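Local coordinates for ABC transporter, solute-binding protein (Staphylococcus aureus, PDB 6LKK), which binds alpha-D-glucose 6-phosphate and probably serves as an extracellular sensor of it for a two-component system, in a family that may otherwise bind thiamine, at residues Thr93-Met98 / Gln244-Glu249; Gly110-Arg115 / Lys181-Leu186; Lys128-Asn133 / Ser171-Asp176; Thr238-Gln243 / Lys257-Gln262. All blocks are in the same frame, centred on the assembly; numbering follows the deposited sequence.

Contact 1 (Thr93-Met98 / Gln244-Glu249); sequences TSFLLM and QRLVAE
Phe-95 turns CG anti to its backbone N (chi1 170°) while Leu-246 keeps CG beside its own N (chi1 -68°), and these two settings bring CZ of Phe-95 to 4.0 Å from CD1 of Leu-246. The side chains cross at about a right angle, and the methyl reaches the far end of the ring obliquely. That same methyl has a looser second partner: CD2 of Leu-96 lies 4.4 Å from CD1 of Leu-246. Leu-96 also lies over one face of the ring, its CG 3.6 Å above the Phe-95 plane and offset toward the rim. The two strand residues form a classic beta bulge, both facing Asp-216 of the antiparallel strand 213-221, which is consistent with both side chains reaching the same leucine; the Phe-95 psi of -51° marks the break from extended geometry. In this periplasmic-binding-protein fold, strand 92-105 pairs both with strand 213-221 and, further along, with strand 184-188. Asp-216 binds glucose 6-phosphate and Met-98 touches the bound ligand, so the bulge lies just behind the pocket. No hydrogen bond joins the two segments, and they bury a modest 95 Å². Tyr-9, of the ligand pocket, touches Phe-95, and Ile-17 of helix 11-25 packs on Leu-246.

Contact 2 (Gly110-Arg115 / Lys181-Leu186); sequences GDIKIR and KYYAGL
Ile-112 and Ile-114 each send a CD1 methyl to the chain at 181-186, where Tyr-183 and Ala-184 receive them. The closer meeting is that of Ile-112, whose CD1 lies 3.8 Å from CE2 of Tyr-183 and is almost as near to CD2 of the same ring, at 3.9 Å. This methyl sits at the edge of the ring, near its plane, and the two side chains cross at about a right angle. Ile-112 holds CG1 anti to its carbonyl carbon (chi1 -58°), and with chi2 extended CD1 is carried forward to the ring. One step inward, CD1 of Ile-114 stands 4.2 Å from CB of Ala-184. That second pair is less close but buried, since Ile-114 also touches Val-104, Leu-120 and Leu-125, whereas Ile-112 and Tyr-183 remain partly exposed.

The other side of 110-115 is quite different. Asp-111, Lys-113 and Arg-115 alternate with the isoleucines and are exposed, and Lys-113 lays its CD 3.2 Å above the centre of the Arg-115 guanidinium. Arg-115 N bonds to Asp-119 OD2, and the Arg-115 backbone is also hydrogen-bonded to that of Ile-208. No hydrogen bond crosses between the segments, and the 124 Å² they bury comes from hydrocarbon contact. Residues 112-114 run extended and alternate apolar with charged side chains, so that the loop between strands 92-105 and 129-132 lays its isoleucines over the start of strand 184-188 in a solute-binding-protein lobe, away from the ligand pocket.

Contact 3 (Lys128-Asn133 / Ser171-Asp176); sequences KIAYSN and SKVIED
Val-173 presses both its methyls against the backbone of strand 129-132. CG1 approaches Ala-130 O at 3.8 Å, and CG2 lies 3.7 Å from the carbonyl carbon C of Tyr-131 and 3.8 Å from Ser-132 N, so the branched end of the side chain spans the chain from one residue to the next but one. With CG1 anti to the backbone N (chi1 177°), the two methyls spread along the strand. The strand's own side chains add looser contacts: Ala-130 CB is 4.3 Å from Val-173 CG1, and Ser-132 CB is 4.2 Å from Val-173 CG2. The CB of Tyr-131 points away from the helix, and its ring meets that of Phe-160 edge-to-face.

In the next shell, Ser-132 OG is hydrogen-bonded to Thr-170 OG1, tying the end of the strand to a residue that binds glucose 6-phosphate. Within the helix, Lys-172 makes long salt bridges to Glu-175 and Asp-176.

The segment axes come within 7.5 Å at 157°, nearly antiparallel. Helix 170-178 is the crossover of a beta-alpha-beta unit that joins strand 165-167 to strand 184-188, and strand 129-132 lies between those two, parallel to both.

Contact 4 (Thr238-Gln243 / Lys257-Gln262); sequences TSRSVQ and KDVSEQ
The irregular chain at 257-262 passes the first turn of helix 240-250 with the CA atoms of Arg-240 and Val-259 only 6.3 Å apart. Val-259 is the apolar element here: its CG2 lies 3.8 Å from both the O and the CG of Arg-240, and 3.9 Å from CB of Gln-243. Arg-240 uses its aliphatic stem, with CG 3.5 Å from Asp-258 O, and the Asp-258 carboxylate packs on CG and CD of the same stem. The arginine side chain then bends at chi3 (54°), and the guanidinium plane stands 84° from the Asp-258 carboxylate. No direct salt bridge results, as NE of Arg-240 remains 4.8 Å from OD2 of Asp-258. Instead a water in the plane of the guanidinium, at its edge, accepts from Arg-240 NH1 at 3.0 Å and donates to Asp-258 O at 2.8 Å.

Ser-239 is the N-cap of the helix, its OG accepting a weak bond from Val-242 N. The contact lays a long loop, running between strand 253-254 and helix 286-293, over the opening turn of the helix. Asp-258 OD1 has its salt-bridge partner in Arg-256 NE. On the inner side, Gln-243 bends at chi2 (-91°); its OE1 bonds to Ser-254 OG, while its NE2 donates to the backbone oxygens of Phe-95 and Leu-237.

Contacts 1 and 4 share helix 240-250: contact 1 uses its buried face, contact 4 its first turn, part buried and part exposed, and their centres are 7 Å apart. Contacts 2 and 3, with centres 12 Å apart, gather around the neighbouring strands 129-132 and 184-188. Strand 92-105 belongs to the same sheet, yet the nearest atoms of contact 1 are about 11 Å from those of contact 2 and of contact 3. Contacts 1 and 3 are buried, whereas 2 and 4 lie partly at the surface. Hydrocarbon meets hydrocarbon in 1 and 2, methyls rest on strand backbone in 3, and only 4 adds a bridging water. Contacts 1 and 3, on opposite sides of the chain's centre, both border ligand-binding residues.

Contact 1 (Thr93-Met98 / Gln244-Glu249)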
loop_
_atom_site.group_PDB
_atom_site.type_symbol
_atom_site.label_atom_id
_atom_site.label_comp_id
_atom_site.label_asym_id
_atom_site.label_seq_id
_atom_site.Cartn_x
_atom_site.Cartn_y
_atom_site.Cartn_z
ATOM N N THR A 93 -8.113 7.876 9.044
ATOM C CA THR A 93 -8.864 6.698 9.451
ATOM C C THR A 93 -8.255 5.483 8.765
ATOM O O THR A 93 -8.059 5.491 7.547
ATOM C CB THR A 93 -10.341 6.824 9.066
ATOM O OG1 THR A 93 -10.907 7.991 9.672
ATOM C CG2 THR A 93 -11.134 5.592 9.500
ATOM N N SER A 94 -7.955 4.444 9.537
ATOM C CA SER A 94 -7.442 3.220 8.934
ATOM C C SER A 94 -8.506 2.596 8.038
ATOM O O SER A 94 -9.701 2.645 8.341
ATOM C CB SER A 94 -7.003 2.238 10.016
ATOM O OG SER A 94 -5.893 2.756 10.729
ATOM N N PHE A 95 -8.056 2.008 6.924
ATOM C CA PHE A 95 -8.949 1.555 5.864
ATOM C C PHE A 95 -8.748 0.086 5.512
ATOM O O PHE A 95 -9.717 -0.677 5.461
ATOM C CB PHE A 95 -8.749 2.429 4.623
ATOM C CG PHE A 95 -9.435 1.911 3.389
ATOM C CD1 PHE A 95 -10.792 1.636 3.396
ATOM C CD2 PHE A 95 -8.720 1.715 2.215
ATOM C CE1 PHE A 95 -11.424 1.165 2.266
ATOM C CE2 PHE A 95 -9.346 1.244 1.079
ATOM C CZ PHE A 95 -10.701 0.971 1.102
ATOM N N LEU A 96 -7.504 -0.321 5.251
ATOM C CA LEU A 96 -7.205 -1.694 4.866
ATOM C C LEU A 96 -5.830 -2.072 5.391
ATOM O O LEU A 96 -4.989 -1.213 5.664
ATOM C CB LEU A 96 -7.231 -1.890 3.344
ATOM C CG LEU A 96 -8.566 -1.933 2.598
ATOM C CD1 LEU A 96 -8.290 -2.139 1.116
ATOM C CD2 LEU A 96 -9.489 -3.027 3.125
ATOM N N LEU A 97 -5.611 -3.377 5.522
ATOM C CA LEU A 97 -4.302 -3.931 5.837
ATOM C C LEU A 97 -3.706 -4.505 4.560
ATOM O O LEU A 97 -4.342 -5.326 3.892
ATOM C CB LEU A 97 -4.407 -5.019 6.907
ATOM C CG LEU A 97 -5.137 -4.614 8.188
ATOM C CD1 LEU A 97 -5.252 -5.798 9.127
ATOM C CD2 LEU A 97 -4.428 -3.458 8.870
ATOM N N MET A 98 -2.497 -4.068 4.217
ATOM C CA MET A 98 -1.861 -4.457 2.959
ATOM C C MET A 98 -0.468 -4.997 3.235
ATOM O O MET A 98 0.476 -4.214 3.447
ATOM C CB MET A 98 -1.791 -3.285 1.990
ATOM C CG MET A 98 -1.386 -3.685 0.581
ATOM S SD MET A 98 -2.657 -4.641 -0.257
ATOM C CE MET A 98 -3.856 -3.350 -0.555
ATOM N N GLN A 244 -16.651 -5.947 3.729
ATOM C CA GLN A 244 -16.932 -7.351 3.442
ATOM C C GLN A 244 -16.891 -7.619 1.942
ATOM O O GLN A 244 -16.406 -8.671 1.504
ATOM C CB GLN A 244 -18.293 -7.725 4.029
ATOM C CG GLN A 244 -18.704 -9.175 3.837
ATOM C CD GLN A 244 -17.920 -10.139 4.712
ATOM O OE1 GLN A 244 -17.494 -9.795 5.812
ATOM N NE2 GLN A 244 -17.732 -11.357 4.225
ATOM N N ARG A 245 -17.390 -6.675 1.138
ATOM C CA ARG A 245 -17.339 -6.828 -0.313
ATOM C C ARG A 245 -15.902 -6.846 -0.815
ATOM O O ARG A 245 -15.562 -7.620 -1.717
ATOM C CB ARG A 245 -18.119 -5.702 -0.990
ATOM C CG ARG A 245 -19.626 -5.904 -1.046
ATOM C CD ARG A 245 -20.292 -4.711 -1.713
ATOM N NE ARG A 245 -21.180 -4.000 -0.796
ATOM C CZ ARG A 245 -21.484 -2.707 -0.885
ATOM N NH1 ARG A 245 -20.964 -1.953 -1.846
ATOM N NH2 ARG A 245 -22.306 -2.163 0.000
ATOM N N LEU A 246 -15.043 -5.990 -0.256
ATOM C CA LEU A 246 -13.646 -5.967 -0.676
ATOM C C LEU A 246 -12.937 -7.261 -0.300
ATOM O O LEU A 246 -12.116 -7.774 -1.068
ATOM C CB LEU A 246 -12.935 -4.762 -0.059
ATOM C CG LEU A 246 -13.377 -3.394 -0.583
ATOM C CD1 LEU A 246 -12.801 -2.273 0.266
ATOM C CD2 LEU A 246 -12.957 -3.228 -2.039
ATOM N N VAL A 247 -13.237 -7.803 0.881
ATOM C CA VAL A 247 -12.664 -9.085 1.282
ATOM C C VAL A 247 -13.122 -10.186 0.335
ATOM O O VAL A 247 -12.312 -10.969 -0.179
ATOM C CB VAL A 247 -13.043 -9.399 2.742
ATOM C CG1 VAL A 247 -12.677 -10.830 3.112
ATOM C CG2 VAL A 247 -12.360 -8.422 3.684
ATOM N N ALA A 248 -14.432 -10.263 0.089
ATOM C CA ALA A 248 -14.975 -11.351 -0.716
ATOM C C ALA A 248 -14.427 -11.326 -2.136
ATOM O O ALA A 248 -14.060 -12.372 -2.685
ATOM C CB ALA A 248 -16.501 -11.272 -0.733
ATOM N N GLU A 249 -14.358 -10.144 -2.747
ATOM C CA GLU A 249 -14.010 -10.067 -4.159
ATOM C C GLU A 249 -12.504 -10.075 -4.395
ATOM O O GLU A 249 -12.051 -10.629 -5.402
ATOM C CB GLU A 249 -14.625 -8.814 -4.785
ATOM C CG GLU A 249 -14.226 -8.603 -6.238
ATOM C CD GLU A 249 -15.114 -7.601 -6.952
ATOM O OE1 GLU A 249 -14.921 -7.402 -8.171
ATOM O OE2 GLU A 249 -16.003 -7.016 -6.299
#

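Contact 2 (Gly110-Arg115 / Lys181-Leu186)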
loop_
_atom_site.group_PDB
_atom_site.type_symbol
_atom_site.label_atom_id
_atom_site.label_comp_id
_atom_site.label_asym_id
_atom_site.label_seq_id
_atom_site.Cartn_x
_atom_site.Cartn_y
_atom_site.Cartn_z
ATOM N N GLY A 110 12.986 -21.421 -12.100
ATOM C CA GLY A 110 13.645 -22.716 -12.125
ATOM C C GLY A 110 13.865 -23.222 -10.713
ATOM O O GLY A 110 12.960 -23.197 -9.871
ATOM N N ASP A 111 15.084 -23.679 -10.439
ATOM C CA ASP A 111 15.427 -24.238 -9.139
ATOM C C ASP A 111 15.899 -23.189 -8.141
ATOM O O ASP A 111 16.259 -23.549 -7.017
ATOM C CB ASP A 111 16.509 -25.310 -9.301
ATOM C CG ASP A 111 16.013 -26.531 -10.050
ATOM O OD1 ASP A 111 14.808 -26.846 -9.950
ATOM O OD2 ASP A 111 16.830 -27.175 -10.741
ATOM N N ILE A 112 15.909 -21.908 -8.517
ATOM C CA ILE A 112 16.332 -20.858 -7.597
ATOM C C ILE A 112 15.337 -20.765 -6.449
ATOM O O ILE A 112 14.126 -20.642 -6.668
ATOM C CB ILE A 112 16.446 -19.510 -8.325
ATOM C CG1 ILE A 112 17.430 -19.596 -9.494
ATOM C CG2 ILE A 112 16.884 -18.419 -7.352
ATOM C CD1 ILE A 112 17.327 -18.429 -10.454
ATOM N N LYS A 113 15.847 -20.800 -5.218
ATOM C CA LYS A 113 15.016 -20.649 -4.030
ATOM C C LYS A 113 14.943 -19.183 -3.623
ATOM O O LYS A 113 15.974 -18.515 -3.493
ATOM C CB LYS A 113 15.565 -21.476 -2.865
ATOM C CG LYS A 113 15.559 -22.984 -3.070
ATOM C CD LYS A 113 15.668 -23.699 -1.722
ATOM C CE LYS A 113 16.678 -24.841 -1.727
ATOM N NZ LYS A 113 17.247 -25.080 -0.366
ATOM N N ILE A 114 13.727 -18.688 -3.409
ATOM C CA ILE A 114 13.502 -17.323 -2.941
ATOM C C ILE A 114 12.466 -17.399 -1.826
ATOM O O ILE A 114 11.263 -17.517 -2.089
ATOM C CB ILE A 114 13.048 -16.380 -4.059
ATOM C CG1 ILE A 114 14.121 -16.308 -5.152
ATOM C CG2 ILE A 114 12.788 -14.991 -3.494
ATOM C CD1 ILE A 114 13.692 -15.572 -6.402
ATOM N N ARG A 115 12.929 -17.327 -0.579
ATOM C CA ARG A 115 12.064 -17.340 0.590
ATOM C C ARG A 115 11.943 -15.980 1.263
ATOM O O ARG A 115 11.071 -15.812 2.124
ATOM C CB ARG A 115 12.580 -18.348 1.629
ATOM C CG ARG A 115 12.232 -19.802 1.342
ATOM C CD ARG A 115 13.023 -20.373 0.176
ATOM N NE ARG A 115 12.722 -21.789 -0.021
ATOM C CZ ARG A 115 13.375 -22.795 0.557
ATOM N NH1 ARG A 115 13.008 -24.044 0.310
ATOM N NH2 ARG A 115 14.396 -22.564 1.371
ATOM N N LYS A 181 10.524 -9.784 -17.421
ATOM C CA LYS A 181 11.691 -8.920 -17.550
ATOM C C LYS A 181 12.594 -9.011 -16.329
ATOM O O LYS A 181 13.798 -8.754 -16.434
ATOM C CB LYS A 181 11.254 -7.472 -17.780
ATOM C CG LYS A 181 12.415 -6.518 -18.020
ATOM C CD LYS A 181 11.934 -5.100 -18.268
ATOM C CE LYS A 181 13.100 -4.175 -18.564
ATOM N NZ LYS A 181 12.668 -2.761 -18.726
ATOM N N TYR A 182 12.038 -9.372 -15.173
ATOM C CA TYR A 182 12.807 -9.559 -13.956
ATOM C C TYR A 182 12.428 -10.885 -13.317
ATOM O O TYR A 182 11.298 -11.360 -13.458
ATOM C CB TYR A 182 12.573 -8.422 -12.950
ATOM C CG TYR A 182 13.007 -7.063 -13.443
ATOM C CD1 TYR A 182 14.351 -6.710 -13.477
ATOM C CD2 TYR A 182 12.074 -6.130 -13.869
ATOM C CE1 TYR A 182 14.750 -5.466 -13.926
ATOM C CE2 TYR A 182 12.465 -4.885 -14.321
ATOM C CZ TYR A 182 13.802 -4.558 -14.347
ATOM O OH TYR A 182 14.195 -3.318 -14.796
ATOM N N TYR A 183 13.389 -11.475 -12.606
ATOM C CA TYR A 183 13.130 -12.718 -11.891
ATOM C C TYR A 183 12.240 -12.493 -10.677
ATOM O O TYR A 183 11.457 -13.377 -10.312
ATOM C CB TYR A 183 14.449 -13.357 -11.460
ATOM C CG TYR A 183 15.123 -14.164 -12.543
ATOM C CD1 TYR A 183 15.363 -13.619 -13.798
ATOM C CD2 TYR A 183 15.525 -15.471 -12.309
ATOM C CE1 TYR A 183 15.979 -14.357 -14.790
ATOM C CE2 TYR A 183 16.144 -16.216 -13.293
ATOM C CZ TYR A 183 16.369 -15.654 -14.531
ATOM O OH TYR A 183 16.984 -16.393 -15.515
ATOM N N ALA A 184 12.344 -11.332 -10.040
ATOM C CA ALA A 184 11.577 -11.071 -8.832
ATOM C C ALA A 184 11.537 -9.571 -8.586
ATOM O O ALA A 184 12.298 -8.804 -9.179
ATOM C CB ALA A 184 12.166 -11.809 -7.622
ATOM N N GLY A 185 10.631 -9.163 -7.701
ATOM C CA GLY A 185 10.482 -7.753 -7.394
ATOM C C GLY A 185 9.802 -7.546 -6.059
ATOM O O GLY A 185 9.241 -8.470 -5.468
ATOM N N LEU A 186 9.858 -6.299 -5.595
ATOM C CA LEU A 186 9.253 -5.898 -4.330
ATOM C C LEU A 186 7.933 -5.191 -4.616
ATOM O O LEU A 186 7.916 -4.123 -5.237
ATOM C CB LEU A 186 10.199 -4.994 -3.543
ATOM C CG LEU A 186 11.576 -5.575 -3.214
ATOM C CD1 LEU A 186 12.284 -4.670 -2.223
ATOM C CD2 LEU A 186 11.484 -6.991 -2.667
#

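Contact 3 (Lys128-Asn133 / Ser171-Asp176)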
loop_
_atom_site.group_PDB
_atom_site.type_symbol
_atom_site.label_atom_id
_atom_site.label_comp_id
_atom_site.label_asym_id
_atom_site.label_seq_id
_atom_site.Cartn_x
_atom_site.Cartn_y
_atom_site.Cartn_z
ATOM N N LYS A 128 18.700 -8.551 -11.675
ATOM C CA LYS A 128 17.478 -9.152 -12.191
ATOM C C LYS A 128 16.336 -9.062 -11.187
ATOM O O LYS A 128 15.350 -9.798 -11.298
ATOM C CB LYS A 128 17.745 -10.603 -12.589
ATOM C CG LYS A 128 18.877 -10.735 -13.603
ATOM C CD LYS A 128 19.068 -12.163 -14.082
ATOM C CE LYS A 128 20.207 -12.249 -15.085
ATOM N NZ LYS A 128 20.290 -13.584 -15.740
ATOM N N ILE A 129 16.456 -8.161 -10.214
ATOM C CA ILE A 129 15.437 -7.899 -9.205
ATOM C C ILE A 129 15.041 -6.435 -9.320
ATOM O O ILE A 129 15.890 -5.580 -9.593
ATOM C CB ILE A 129 15.957 -8.205 -7.785
ATOM C CG1 ILE A 129 16.611 -9.588 -7.735
ATOM C CG2 ILE A 129 14.832 -8.085 -6.763
ATOM C CD1 ILE A 129 15.695 -10.717 -8.151
ATOM N N ALA A 130 13.759 -6.143 -9.101
ATOM C CA ALA A 130 13.244 -4.789 -9.249
ATOM C C ALA A 130 12.524 -4.332 -7.986
ATOM O O ALA A 130 11.971 -5.138 -7.235
ATOM C CB ALA A 130 12.288 -4.683 -10.442
ATOM N N TYR A 131 12.541 -3.019 -7.768
ATOM C CA TYR A 131 11.770 -2.382 -6.709
ATOM C C TYR A 131 11.464 -0.958 -7.147
ATOM O O TYR A 131 12.027 -0.460 -8.124
ATOM C CB TYR A 131 12.514 -2.404 -5.368
ATOM C CG TYR A 131 13.741 -1.518 -5.315
ATOM C CD1 TYR A 131 14.901 -1.863 -5.995
ATOM C CD2 TYR A 131 13.740 -0.345 -4.575
ATOM C CE1 TYR A 131 16.024 -1.058 -5.945
ATOM C CE2 TYR A 131 14.857 0.465 -4.518
ATOM C CZ TYR A 131 15.996 0.104 -5.203
ATOM O OH TYR A 131 17.107 0.917 -5.141
ATOM N N SER A 132 10.562 -0.304 -6.422
ATOM C CA SER A 132 10.138 1.042 -6.781
ATOM C C SER A 132 10.767 2.088 -5.862
ATOM O O SER A 132 11.155 1.812 -4.725
ATOM C CB SER A 132 8.611 1.163 -6.755
ATOM O OG SER A 132 8.065 0.728 -5.525
ATOM N N ASN A 133 10.857 3.307 -6.389
ATOM C CA ASN A 133 11.529 4.437 -5.759
ATOM C C ASN A 133 11.052 4.649 -4.325
ATOM O O ASN A 133 9.889 5.015 -4.114
ATOM C CB ASN A 133 11.276 5.702 -6.577
ATOM C CG ASN A 133 12.123 6.874 -6.120
ATOM O OD1 ASN A 133 12.701 6.853 -5.036
ATOM N ND2 ASN A 133 12.193 7.909 -6.949
ATOM N N SER A 171 3.726 -0.198 -9.673
ATOM C CA SER A 171 3.024 -1.157 -10.518
ATOM C C SER A 171 3.871 -1.619 -11.695
ATOM O O SER A 171 3.577 -2.669 -12.273
ATOM C CB SER A 171 1.705 -0.566 -11.013
ATOM O OG SER A 171 0.730 -0.596 -9.983
ATOM N N LYS A 172 4.917 -0.874 -12.060
ATOM C CA LYS A 172 5.835 -1.372 -13.077
ATOM C C LYS A 172 6.606 -2.586 -12.576
ATOM O O LYS A 172 7.023 -3.429 -13.379
ATOM C CB LYS A 172 6.804 -0.270 -13.509
ATOM C CG LYS A 172 7.608 -0.599 -14.764
ATOM C CD LYS A 172 6.715 -0.656 -15.995
ATOM C CE LYS A 172 7.519 -0.836 -17.271
ATOM N NZ LYS A 172 6.632 -0.947 -18.463
ATOM N N VAL A 173 6.791 -2.703 -11.257
ATOM C CA VAL A 173 7.512 -3.847 -10.706
ATOM C C VAL A 173 6.765 -5.141 -11.003
ATOM O O VAL A 173 7.325 -6.081 -11.578
ATOM C CB VAL A 173 7.740 -3.663 -9.193
ATOM C CG1 VAL A 173 8.418 -4.894 -8.604
ATOM C CG2 VAL A 173 8.579 -2.418 -8.923
ATOM N N ILE A 174 5.491 -5.217 -10.613
ATOM C CA ILE A 174 4.746 -6.452 -10.839
ATOM C C ILE A 174 4.564 -6.697 -12.330
ATOM O O ILE A 174 4.642 -7.840 -12.795
ATOM C CB ILE A 174 3.392 -6.430 -10.104
ATOM C CG1 ILE A 174 2.649 -7.757 -10.310
ATOM C CG2 ILE A 174 2.520 -5.281 -10.591
ATOM C CD1 ILE A 174 3.393 -8.985 -9.815
ATOM N N GLU A 175 4.323 -5.637 -13.109
ATOM C CA GLU A 175 4.153 -5.817 -14.546
ATOM C C GLU A 175 5.384 -6.472 -15.160
ATOM O O GLU A 175 5.275 -7.448 -15.911
ATOM C CB GLU A 175 3.872 -4.477 -15.231
ATOM C CG GLU A 175 3.707 -4.616 -16.744
ATOM C CD GLU A 175 3.447 -3.305 -17.455
ATOM O OE1 GLU A 175 3.429 -2.246 -16.793
ATOM O OE2 GLU A 175 3.261 -3.341 -18.691
ATOM N N ASP A 176 6.568 -5.948 -14.846
ATOM C CA ASP A 176 7.784 -6.442 -15.482
ATOM C C ASP A 176 8.200 -7.800 -14.931
ATOM O O ASP A 176 8.775 -8.609 -15.665
ATOM C CB ASP A 176 8.910 -5.420 -15.319
ATOM C CG ASP A 176 8.751 -4.230 -16.246
ATOM O OD1 ASP A 176 7.852 -4.263 -17.113
ATOM O OD2 ASP A 176 9.523 -3.257 -16.109
#

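Contact 4 (Thr238-Gln243 / Lys257-Gln262)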
loop_
_atom_site.group_PDB
_atom_site.type_symbol
_atom_site.label_atom_id
_atom_site.label_comp_id
_atom_site.label_asym_id
_atom_site.label_seq_id
_atom_site.Cartn_x
_atom_site.Cartn_y
_atom_site.Cartn_z
ATOM N N THR A 238 -15.359 2.570 5.000
ATOM C CA THR A 238 -14.979 1.902 6.237
ATOM C C THR A 238 -16.126 1.112 6.851
ATOM O O THR A 238 -15.986 0.608 7.970
ATOM C CB THR A 238 -14.451 2.924 7.247
ATOM O OG1 THR A 238 -15.459 3.906 7.520
ATOM C CG2 THR A 238 -13.211 3.616 6.703
ATOM N N SER A 239 -17.245 0.981 6.142
ATOM C CA SER A 239 -18.409 0.283 6.662
ATOM C C SER A 239 -18.228 -1.229 6.561
ATOM O O SER A 239 -17.413 -1.737 5.786
ATOM C CB SER A 239 -19.669 0.704 5.905
ATOM O OG SER A 239 -19.663 0.200 4.580
ATOM N N ARG A 240 -19.019 -1.953 7.355
ATOM C CA ARG A 240 -18.917 -3.408 7.371
ATOM C C ARG A 240 -19.252 -4.002 6.007
ATOM O O ARG A 240 -18.509 -4.842 5.487
ATOM C CB ARG A 240 -19.835 -3.994 8.447
ATOM C CG ARG A 240 -19.671 -5.507 8.625
ATOM C CD ARG A 240 -20.843 -6.146 9.359
ATOM N NE ARG A 240 -22.118 -5.825 8.724
ATOM C CZ ARG A 240 -22.533 -6.334 7.567
ATOM N NH1 ARG A 240 -21.780 -7.197 6.897
ATOM N NH2 ARG A 240 -23.708 -5.970 7.073
ATOM N N SER A 241 -20.374 -3.588 5.411
ATOM C CA SER A 241 -20.811 -4.240 4.179
ATOM C C SER A 241 -19.827 -3.987 3.044
ATOM O O SER A 241 -19.555 -4.887 2.243
ATOM C CB SER A 241 -22.216 -3.772 3.795
ATOM O OG SER A 241 -22.241 -2.393 3.480
ATOM N N VAL A 242 -19.269 -2.779 2.967
ATOM C CA VAL A 242 -18.321 -2.474 1.901
ATOM C C VAL A 242 -16.995 -3.186 2.145
ATOM O O VAL A 242 -16.398 -3.746 1.219
ATOM C CB VAL A 242 -18.141 -0.950 1.776
ATOM C CG1 VAL A 242 -17.024 -0.607 0.804
ATOM C CG2 VAL A 242 -19.448 -0.311 1.331
ATOM N N GLN A 243 -16.514 -3.177 3.390
ATOM C CA GLN A 243 -15.298 -3.917 3.715
ATOM C C GLN A 243 -15.473 -5.402 3.419
ATOM O O GLN A 243 -14.555 -6.056 2.908
ATOM C CB GLN A 243 -14.935 -3.700 5.183
ATOM C CG GLN A 243 -14.455 -2.290 5.508
ATOM C CD GLN A 243 -12.952 -2.130 5.386
ATOM O OE1 GLN A 243 -12.185 -2.986 5.829
ATOM N NE2 GLN A 243 -12.521 -1.025 4.785
ATOM N N LYS A 257 -13.259 -5.579 12.815
ATOM C CA LYS A 257 -13.385 -6.827 13.562
ATOM C C LYS A 257 -14.527 -7.691 13.045
ATOM O O LYS A 257 -14.456 -8.922 13.130
ATOM C CB LYS A 257 -13.619 -6.533 15.045
ATOM C CG LYS A 257 -12.505 -5.794 15.761
ATOM C CD LYS A 257 -13.039 -5.170 17.045
ATOM C CE LYS A 257 -12.094 -5.349 18.217
ATOM N NZ LYS A 257 -12.635 -4.693 19.443
ATOM N N ASP A 258 -15.592 -7.073 12.531
ATOM C CA ASP A 258 -16.819 -7.779 12.181
ATOM C C ASP A 258 -16.885 -8.130 10.699
ATOM O O ASP A 258 -17.977 -8.217 10.127
ATOM C CB ASP A 258 -18.043 -6.954 12.586
ATOM C CG ASP A 258 -18.049 -5.566 11.972
ATOM O OD1 ASP A 258 -17.102 -5.232 11.232
ATOM O OD2 ASP A 258 -19.001 -4.801 12.237
ATOM N N VAL A 259 -15.733 -8.347 10.071
ATOM C CA VAL A 259 -15.654 -8.680 8.655
ATOM C C VAL A 259 -14.823 -9.945 8.499
ATOM O O VAL A 259 -13.828 -10.139 9.208
ATOM C CB VAL A 259 -15.055 -7.520 7.834
ATOM C CG1 VAL A 259 -14.763 -7.951 6.400
ATOM C CG2 VAL A 259 -16.004 -6.332 7.848
ATOM N N SER A 260 -15.230 -10.797 7.560
ATOM C CA SER A 260 -14.558 -12.068 7.339
ATOM C C SER A 260 -13.077 -11.869 7.042
ATOM O O SER A 260 -12.648 -10.820 6.550
ATOM C CB SER A 260 -15.198 -12.815 6.168
ATOM O OG SER A 260 -16.559 -13.097 6.419
ATOM N N GLU A 261 -12.301 -12.902 7.351
ATOM C CA GLU A 261 -10.950 -13.067 6.839
ATOM C C GLU A 261 -10.999 -14.053 5.681
ATOM O O GLU A 261 -11.581 -15.136 5.807
ATOM C CB GLU A 261 -10.004 -13.571 7.929
ATOM C CG GLU A 261 -9.843 -12.621 9.101
ATOM C CD GLU A 261 -9.074 -13.239 10.255
ATOM O OE1 GLU A 261 -8.566 -14.371 10.102
ATOM O OE2 GLU A 261 -8.981 -12.594 11.320
ATOM N N GLN A 262 -10.407 -13.673 4.553
ATOM C CA GLN A 262 -10.397 -14.509 3.363
ATOM C C GLN A 262 -9.027 -14.412 2.714
ATOM O O GLN A 262 -8.517 -13.309 2.505
ATOM C CB GLN A 262 -11.487 -14.071 2.379
ATOM C CG GLN A 262 -11.668 -14.981 1.180
ATOM C CD GLN A 262 -12.724 -14.461 0.225
ATOM O OE1 GLN A 262 -13.897 -14.344 0.584
ATOM N NE2 GLN A 262 -12.313 -14.129 -0.992
HETATM O O HOH W 1 -19.217 -8.613 7.647
#